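Local atomic coordinates of alpha-L-rhamnosidase (Aspergillus terreus, PDB entry 6GSZ), a protein that probably hydrolyses terminal non-reducing alpha-L-rhamnose residues from alpha-L-rhamnosides. Residues 380-384 / 385-389; 611-614 / 615-619; 626-629 / 630-634. All blocks are in the same frame, centred on the assembly; numbering follows the deposited sequence.

From the N terminus, contact 1 comes first: residues 380-389 close a short loop between strand 376-380 and strand 387-389, which belong to two different sheets of the concanavalin-like region. Contacts 2 and 3 come far later and close no loop beyond single helical turns, 611-619 near the end of helix 598-619 and 626-634 in helix 623-644. The three follow in series, with none nested or crossing. Contacts 2 and 3 lie side by side, centres 9 Å apart, because their helices follow each other and pack through Leu613 on Tyr629 and Asp611 on His633. Contact 1 sits across the chain's centre, about 60 Å from contact 2 between centres.

Contact 1: 380-384 / 385-389; sequences TLSGE and GVQEW. With CA (calcium ion), chain J.
The amide of Gln387 is flanked on both sides: Ser382 OG sits over one face, 3.3 Å from Gln387 CD, while the methyl Leu381 CD2 approaches Gln387 OE1 obliquely from the other side of the plane, at 3.6 Å. The loop pinned by this amide includes an ST turn and leads from strand 376-380 into strand 387-389, two strands of different sheets in the concanavalin-like region. At the amide's oxygen end the backbone N-H of Ser382 points almost straight at Gln387 OE1 (2.9 Å, 173°), tilted modestly from the carbonyl plane on the same side as Ser382 OG. At its other end Gln387 NE2 bonds to Ser271 OG, so both ends of this buried amide are held and its flip is fixed. Ser382 makes the turn by placing OG between its backbone N and carbonyl carbon (chi1 70°), from where it accepts the N-H of Glu384 at 3.2 Å. Gly383 and Gly385, both with positive phi, carry the chain round the bend. Beyond the turn the Gln387 chain runs extended, which carries its amide back under Ser382. Glu384, modelled in two conformers and touching a crystal neighbour, sends its own flat group outward. In the conformer described, both carboxylate oxygens of Glu384 face a calcium ion, and four waters complete the recorded shell. The grip is bidentate and nearly even, with Glu384 OE1 at 2.4 Å and Glu384 OE2 at 2.3 Å from the calcium.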
loop_
_atom_site.group_PDB
_atom_site.type_symbol
_atom_site.label_atom_id
_atom_site.label_comp_id
_atom_site.label_asym_id
_atom_site.label_seq_id
_atom_site.Cartn_x
_atom_site.Cartn_y
_atom_site.Cartn_z
ATOM N N THR A 380 31.301 -7.240 -6.753
ATOM C CA THR A 380 32.732 -7.540 -6.928
ATOM C C THR A 380 33.484 -7.068 -5.678
ATOM O O THR A 380 33.426 -5.866 -5.279
ATOM C CB THR A 380 33.316 -6.952 -8.197
ATOM O OG1 THR A 380 32.592 -7.483 -9.304
ATOM C CG2 THR A 380 34.806 -7.241 -8.325
ATOM N N LEU A 381 34.190 -8.027 -5.065
ATOM C CA LEU A 381 34.927 -7.853 -3.809
ATOM C C LEU A 381 36.199 -7.025 -4.047
ATOM O O LEU A 381 36.752 -6.988 -5.167
ATOM C CB LEU A 381 35.327 -9.234 -3.281
ATOM C CG LEU A 381 34.159 -10.101 -2.823
ATOM C CD1 LEU A 381 34.413 -11.572 -3.122
ATOM C CD2 LEU A 381 33.888 -9.878 -1.353
ATOM N N SER A 382 36.683 -6.386 -2.984
ATOM C CA SER A 382 37.884 -5.545 -3.045
ATOM C C SER A 382 39.096 -6.206 -2.371
ATOM O O SER A 382 40.207 -5.705 -2.566
ATOM C CB SER A 382 37.648 -4.215 -2.395
ATOM O OG SER A 382 37.537 -4.384 -0.993
ATOM N N GLY A 383 38.863 -7.266 -1.587
ATOM C CA GLY A 383 39.853 -7.959 -0.674
ATOM C C GLY A 383 40.438 -7.067 0.393
ATOM O O GLY A 383 41.479 -7.441 0.991
ATOM N N GLU A 384 39.810 -5.893 0.594
ATOM C CA GLU A 384 40.172 -4.919 1.633
ATOM C C GLU A 384 39.286 -5.178 2.851
ATOM O O GLU A 384 38.443 -4.340 3.228
ATOM C CB GLU A 384 39.945 -3.474 1.184
ATOM C CG GLU A 384 40.699 -3.079 -0.072
ATOM C CD GLU A 384 40.368 -1.715 -0.654
ATOM O OE1 GLU A 384 39.578 -0.910 -0.098
ATOM O OE2 GLU A 384 40.863 -1.485 -1.738
ATOM N N GLY A 385 39.429 -6.387 3.402
ATOM C CA GLY A 385 38.793 -6.748 4.636
ATOM C C GLY A 385 37.329 -7.097 4.441
ATOM O O GLY A 385 36.879 -7.355 3.317
ATOM N N VAL A 386 36.597 -7.096 5.556
ATOM C CA VAL A 386 35.211 -7.474 5.557
ATOM C C VAL A 386 34.391 -6.316 4.978
ATOM O O VAL A 386 34.504 -5.186 5.415
ATOM C CB VAL A 386 34.735 -7.814 6.969
ATOM C CG1 VAL A 386 33.235 -8.101 6.994
ATOM C CG2 VAL A 386 35.520 -8.989 7.519
ATOM N N GLN A 387 33.558 -6.620 3.997
ATOM C CA GLN A 387 32.760 -5.583 3.328
ATOM C C GLN A 387 31.280 -5.816 3.661
ATOM O O GLN A 387 30.874 -6.935 3.805
ATOM C CB GLN A 387 32.988 -5.662 1.822
ATOM C CG GLN A 387 34.457 -5.497 1.433
ATOM C CD GLN A 387 34.651 -5.597 -0.060
ATOM O OE1 GLN A 387 35.127 -6.626 -0.566
ATOM N NE2 GLN A 387 34.248 -4.548 -0.774
ATOM N N GLU A 388 30.509 -4.728 3.794
ATOM C CA GLU A 388 29.081 -4.817 3.949
ATOM C C GLU A 388 28.413 -4.129 2.758
ATOM O O GLU A 388 28.838 -3.041 2.341
ATOM C CB GLU A 388 28.643 -4.180 5.252
ATOM C CG GLU A 388 29.161 -4.919 6.454
ATOM C CD GLU A 388 28.605 -4.428 7.769
ATOM O OE1 GLU A 388 28.165 -3.267 7.825
ATOM O OE2 GLU A 388 28.599 -5.215 8.718
ATOM N N TRP A 389 27.368 -4.769 2.226
ATOM C CA TRP A 389 26.689 -4.234 1.040
ATOM C C TRP A 389 25.213 -4.577 1.092
ATOM O O TRP A 389 24.815 -5.679 1.460
ATOM C CB TRP A 389 27.356 -4.760 -0.231
ATOM C CG TRP A 389 26.653 -4.455 -1.523
ATOM C CD1 TRP A 389 26.789 -3.331 -2.283
ATOM C CD2 TRP A 389 25.692 -5.275 -2.201
ATOM N NE1 TRP A 389 26.009 -3.411 -3.407
ATOM C CE2 TRP A 389 25.306 -4.587 -3.369
ATOM C CE3 TRP A 389 25.073 -6.498 -1.903
ATOM C CZ2 TRP A 389 24.389 -5.124 -4.265
ATOM C CZ3 TRP A 389 24.160 -7.024 -2.790
ATOM C CH2 TRP A 389 23.826 -6.340 -3.954
HETATM CA CA CA J . 39.541 0.370 -2.167
HETATM O O HOH W 1 38.526 1.756 -3.943
HETATM O O HOH W 2 38.762 2.115 -0.738
HETATM O O HOH W 3 39.947 -0.829 -4.230
HETATM O O HOH W 4 37.463 -0.699 -2.106
#

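Contact 2: 611-614 / 615-619; sequences DMLA and NISTS. With NAG (2-acetamido-2-deoxy-beta-D-glucopyranose), chain C.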
loop_
_atom_site.group_PDB
_atom_site.type_symbol
_atom_site.label_atom_id
_atom_site.label_comp_id
_atom_site.label_asym_id
_atom_site.label_seq_id
_atom_site.Cartn_x
_atom_site.Cartn_y
_atom_site.Cartn_z
ATOM N N ASP A 611 -24.366 3.214 -7.734
ATOM C CA ASP A 611 -24.872 3.142 -6.365
ATOM C C ASP A 611 -23.881 3.831 -5.400
ATOM O O ASP A 611 -24.237 4.707 -4.582
ATOM C CB ASP A 611 -25.038 1.683 -5.995
ATOM C CG ASP A 611 -25.752 1.406 -4.690
ATOM O OD1 ASP A 611 -26.678 2.151 -4.364
ATOM O OD2 ASP A 611 -25.400 0.390 -4.062
ATOM N N MET A 612 -22.584 3.501 -5.565
ATOM C CA MET A 612 -21.557 4.110 -4.722
ATOM C C MET A 612 -21.540 5.623 -4.937
ATOM O O MET A 612 -21.396 6.401 -3.956
ATOM C CB MET A 612 -20.161 3.546 -4.983
ATOM C CG MET A 612 -19.933 2.144 -4.411
ATOM S SD MET A 612 -18.230 1.593 -4.592
ATOM C CE MET A 612 -18.046 1.343 -6.356
ATOM N N LEU A 613 -21.672 6.059 -6.192
ATOM C CA LEU A 613 -21.622 7.497 -6.482
ATOM C C LEU A 613 -22.856 8.229 -5.886
ATOM O O LEU A 613 -22.716 9.332 -5.381
ATOM C CB LEU A 613 -21.455 7.725 -7.992
ATOM C CG LEU A 613 -21.307 9.198 -8.413
ATOM C CD1 LEU A 613 -20.084 9.859 -7.762
ATOM C CD2 LEU A 613 -21.231 9.263 -9.929
ATOM N N ALA A 614 -24.040 7.610 -5.945
ATOM C CA ALA A 614 -25.230 8.145 -5.271
ATOM C C ALA A 614 -24.925 8.334 -3.781
ATOM O O ALA A 614 -25.221 9.385 -3.225
ATOM C CB ALA A 614 -26.428 7.246 -5.466
ATOM N N ASN A 615 -24.348 7.299 -3.155
ATOM C CA ASN A 615 -24.113 7.288 -1.726
ATOM C C ASN A 615 -23.052 8.316 -1.341
ATOM O O ASN A 615 -23.206 9.036 -0.347
ATOM C CB ASN A 615 -23.815 5.881 -1.224
ATOM C CG ASN A 615 -25.052 5.008 -1.264
ATOM O OD1 ASN A 615 -26.102 5.388 -1.833
ATOM N ND2 ASN A 615 -24.932 3.830 -0.685
ATOM N N ILE A 616 -21.983 8.405 -2.150
ATOM C CA ILE A 616 -20.950 9.420 -1.893
ATOM C C ILE A 616 -21.554 10.819 -2.021
ATOM O O ILE A 616 -21.269 11.718 -1.218
ATOM C CB ILE A 616 -19.763 9.229 -2.871
ATOM C CG1 ILE A 616 -18.997 7.947 -2.568
ATOM C CG2 ILE A 616 -18.895 10.458 -2.866
ATOM C CD1 ILE A 616 -18.106 7.570 -3.754
ATOM N N SER A 617 -22.412 10.990 -3.048
ATOM C CA SER A 617 -23.083 12.278 -3.253
ATOM C C SER A 617 -23.885 12.647 -1.987
ATOM O O SER A 617 -23.809 13.769 -1.533
ATOM C CB SER A 617 -23.971 12.241 -4.512
ATOM O OG SER A 617 -23.172 12.000 -5.664
ATOM N N THR A 618 -24.624 11.683 -1.437
ATOM C CA THR A 618 -25.389 11.926 -0.219
ATOM C C THR A 618 -24.474 12.307 0.954
ATOM O O THR A 618 -24.735 13.264 1.677
ATOM C CB THR A 618 -26.226 10.692 0.081
ATOM O OG1 THR A 618 -27.134 10.494 -0.996
ATOM C CG2 THR A 618 -26.995 10.848 1.369
ATOM N N SER A 619 -23.361 11.593 1.109
ATOM C CA SER A 619 -22.399 11.862 2.189
ATOM C C SER A 619 -21.896 13.307 2.102
ATOM O O SER A 619 -21.607 13.945 3.137
ATOM C CB SER A 619 -21.240 10.877 2.176
ATOM O OG SER A 619 -21.674 9.549 2.436
HETATM C C1 NAG C . -26.036 2.911 -0.710
HETATM C C2 NAG C . -25.559 1.505 -0.394
HETATM C C3 NAG C . -26.753 0.536 -0.378
HETATM C C4 NAG C . -27.844 1.074 0.525
HETATM C C5 NAG C . -28.182 2.513 0.157
HETATM C C6 NAG C . -29.218 3.140 1.085
HETATM C C7 NAG C . -23.354 0.674 -1.022
HETATM C C8 NAG C . -22.477 0.283 -2.178
HETATM N N2 NAG C . -24.573 1.095 -1.346
HETATM O O3 NAG C . -26.303 -0.737 0.086
HETATM O O4 NAG C . -29.010 0.259 0.285
HETATM O O5 NAG C . -26.981 3.295 0.238
HETATM O O6 NAG C . -28.754 3.161 2.459
HETATM O O7 NAG C . -22.961 0.643 0.125
#
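Asn615 and Asp611, one helical turn apart, are joined by a sugar as well as by the backbone: Asn615 ND2 is bonded covalently to C1 of an N-acetylglucosamine, and the N2-H of that sugar turns back to Asp611 OD2 (2.9 Å, 156°). The Asp611 carboxylate can reach the acetamido group because its CG stands anti to the backbone N (chi1 -171°). Its bond to N2 should limit rotation of the sugar about the linkage. Alongside, Met612 CG lies 3.9 Å from the acetyl methyl C8, so the acetamido group spans a polar and a nonpolar neighbour. Further along, Leu613 O is gripped twice by one residue: Ser617 N at 2.9 Å and Ser617 OG at 2.7 Å come from opposite faces of the carbonyl plane. Ser617 OG is also bonded to Tyr552 OH, which anchors this side to helix 545-562. On another side Ile616 lays CG1 against Met612 O at 3.2 Å, and Met612 and Ile616 both pack on Trp536 of helix 530-542. The whole is an N-glycosylated Asn-Ile-Ser sequon set within a helix of the (alpha/alpha)6 barrel of the six-hairpin glycosidases.

Contact 3: 626-629 / 630-634; sequences ASNY and TEWHA. With NAG (2-acetamido-2-deoxy-beta-D-glucopyranose), chain D.
A second glycosylated turn of the six-hairpin glycosidase region lies in helix 623-644, where Asn628, Tyr629 and Trp632 gather round an N-acetylglucosamine. Asn628 ND2 carries the sugar through a covalent bond to its C1. The amide of Asn628 and the indole of Trp632, one turn later, lie side by side and point the same way, their planes 76° apart, with Asn628 OD1 3.3 Å from Trp632 CD1. The Asn628 side chain turns its CG away from the backbone N (chi1 -174°), which leaves the amide beside the indole and the sugar within reach of both rings. The sugar's C6 lies over one face of the indole, offset toward the rim and 3.7 Å from Trp632 CE2. Asn628 O meets the indole edge in plane, 3.2 Å from Trp632 CD1. Tyr629 meets the sugar as well: Asn628 ND2 stands over a face of its ring, the sugar's O6 is at the ring edge in plane, and the sugar's O5 is 3.4 Å from Tyr629 CE1. The phenol is fixed from outside, Tyr629 OH being bonded to Asp560 OD1 and Lys556 NZ, the same two atoms that bond to the sugar. On the solvent side a water donates to Asn628 OD1 at 2.8 Å; its second link, to Glu631 OE1, is doubtful because Glu631 is modelled in two conformers. Back along the turn, Thr630 doubles the grip on Ala626 O: Thr630 N and Thr630 OG1 arrive from opposite faces of the carbonyl, the hydroxyl at 2.9 Å and well above the plane. Here a surface Asn-Tyr-Thr sequon on a helix of an (alpha/alpha)6 barrel sets its first sugar against a tyrosine and a tryptophan.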
loop_
_atom_site.group_PDB
_atom_site.type_symbol
_atom_site.label_atom_id
_atom_site.label_comp_id
_atom_site.label_asym_id
_atom_site.label_seq_id
_atom_site.Cartn_x
_atom_site.Cartn_y
_atom_site.Cartn_z
ATOM N N ALA A 626 -27.102 13.211 -5.925
ATOM C CA ALA A 626 -27.542 12.006 -5.238
ATOM C C ALA A 626 -28.846 11.511 -5.868
ATOM O O ALA A 626 -28.985 10.318 -6.166
ATOM C CB ALA A 626 -27.722 12.241 -3.744
ATOM N N SER A 627 -29.804 12.417 -6.073
ATOM C CA SER A 627 -31.068 11.999 -6.687
ATOM C C SER A 627 -30.858 11.503 -8.118
ATOM O O SER A 627 -31.480 10.508 -8.515
ATOM C CB SER A 627 -32.088 13.098 -6.655
ATOM O OG SER A 627 -32.607 13.234 -5.348
ATOM N N ASN A 628 -29.987 12.182 -8.884
ATOM C CA ASN A 628 -29.720 11.819 -10.251
ATOM C C ASN A 628 -29.198 10.388 -10.292
ATOM O O ASN A 628 -29.676 9.562 -11.082
ATOM C CB ASN A 628 -28.654 12.725 -10.823
ATOM C CG ASN A 628 -28.391 12.519 -12.293
ATOM O OD1 ASN A 628 -29.306 12.415 -13.105
ATOM N ND2 ASN A 628 -27.121 12.448 -12.648
ATOM N N TYR A 629 -28.190 10.079 -9.464
ATOM C CA TYR A 629 -27.594 8.730 -9.537
ATOM C C TYR A 629 -28.517 7.659 -8.981
ATOM O O TYR A 629 -28.504 6.531 -9.467
ATOM C CB TYR A 629 -26.199 8.728 -8.909
ATOM C CG TYR A 629 -25.239 9.621 -9.670
ATOM C CD1 TYR A 629 -25.013 9.427 -11.027
ATOM C CD2 TYR A 629 -24.630 10.708 -9.068
ATOM C CE1 TYR A 629 -24.220 10.299 -11.769
ATOM C CE2 TYR A 629 -23.806 11.575 -9.777
ATOM C CZ TYR A 629 -23.643 11.388 -11.144
ATOM O OH TYR A 629 -22.843 12.235 -11.855
ATOM N N THR A 630 -29.375 8.035 -8.006
ATOM C CA THR A 630 -30.398 7.121 -7.519
ATOM C C THR A 630 -31.351 6.755 -8.673
ATOM O O THR A 630 -31.719 5.545 -8.845
ATOM C CB THR A 630 -31.109 7.724 -6.303
ATOM O OG1 THR A 630 -30.173 7.881 -5.237
ATOM C CG2 THR A 630 -32.256 6.873 -5.801
ATOM N N GLU A 631 -31.756 7.766 -9.442
ATOM C CA GLU A 631 -32.673 7.625 -10.612
ATOM C C GLU A 631 -32.023 6.724 -11.674
ATOM O O GLU A 631 -32.629 5.806 -12.229
ATOM C CB GLU A 631 -33.026 9.003 -11.196
ATOM C CG GLU A 631 -34.005 9.809 -10.332
ATOM C CD GLU A 631 -34.281 11.268 -10.690
ATOM O OE1 GLU A 631 -33.855 11.734 -11.794
ATOM O OE2 GLU A 631 -34.935 11.956 -9.850
ATOM N N TRP A 632 -30.780 7.057 -12.036
ATOM C CA TRP A 632 -30.029 6.264 -13.038
ATOM C C TRP A 632 -29.878 4.823 -12.555
ATOM O O TRP A 632 -30.034 3.883 -13.335
ATOM C CB TRP A 632 -28.647 6.873 -13.318
ATOM C CG TRP A 632 -28.660 7.968 -14.332
ATOM C CD1 TRP A 632 -29.051 9.263 -14.190
ATOM C CD2 TRP A 632 -28.317 7.824 -15.714
ATOM N NE1 TRP A 632 -28.972 9.929 -15.384
ATOM C CE2 TRP A 632 -28.528 9.071 -16.336
ATOM C CE3 TRP A 632 -27.818 6.762 -16.469
ATOM C CZ2 TRP A 632 -28.258 9.289 -17.691
ATOM C CZ3 TRP A 632 -27.563 6.976 -17.803
ATOM C CH2 TRP A 632 -27.785 8.215 -18.399
ATOM N N HIS A 633 -29.583 4.636 -11.263
ATOM C CA HIS A 633 -29.432 3.286 -10.739
ATOM C C HIS A 633 -30.736 2.487 -10.922
ATOM O O HIS A 633 -30.708 1.322 -11.308
ATOM C CB HIS A 633 -28.969 3.336 -9.294
ATOM C CG HIS A 633 -28.688 2.010 -8.715
ATOM N ND1 HIS A 633 -29.629 1.248 -8.079
ATOM C CD2 HIS A 633 -27.536 1.318 -8.629
ATOM C CE1 HIS A 633 -29.056 0.135 -7.654
ATOM N NE2 HIS A 633 -27.767 0.145 -7.989
ATOM N N ALA A 634 -31.889 3.116 -10.633
ATOM C CA ALA A 634 -33.138 2.397 -10.761
ATOM C C ALA A 634 -33.413 2.055 -12.229
ATOM O O ALA A 634 -33.807 0.931 -12.530
ATOM C CB ALA A 634 -34.262 3.225 -10.168
HETATM C C1 NAG D . -26.664 12.465 -13.976
HETATM C C2 NAG D . -25.744 13.727 -14.069
HETATM C C3 NAG D . -25.369 13.985 -15.529
HETATM C C4 NAG D . -24.819 12.695 -16.167
HETATM C C5 NAG D . -25.662 11.479 -15.875
HETATM C C6 NAG D . -24.994 10.165 -16.287
HETATM C C7 NAG D . -26.082 15.304 -12.274
HETATM C C8 NAG D . -26.780 16.519 -11.765
HETATM N N2 NAG D . -26.348 14.912 -13.515
HETATM O O3 NAG D . -24.414 15.051 -15.602
HETATM O O4 NAG D . -24.822 12.791 -17.606
HETATM O O5 NAG D . -26.003 11.360 -14.467
HETATM O O6 NAG D . -23.972 9.762 -15.348
HETATM O O7 NAG D . -25.327 14.652 -11.518
HETATM O O HOH W 5 -32.087 12.103 -13.462
#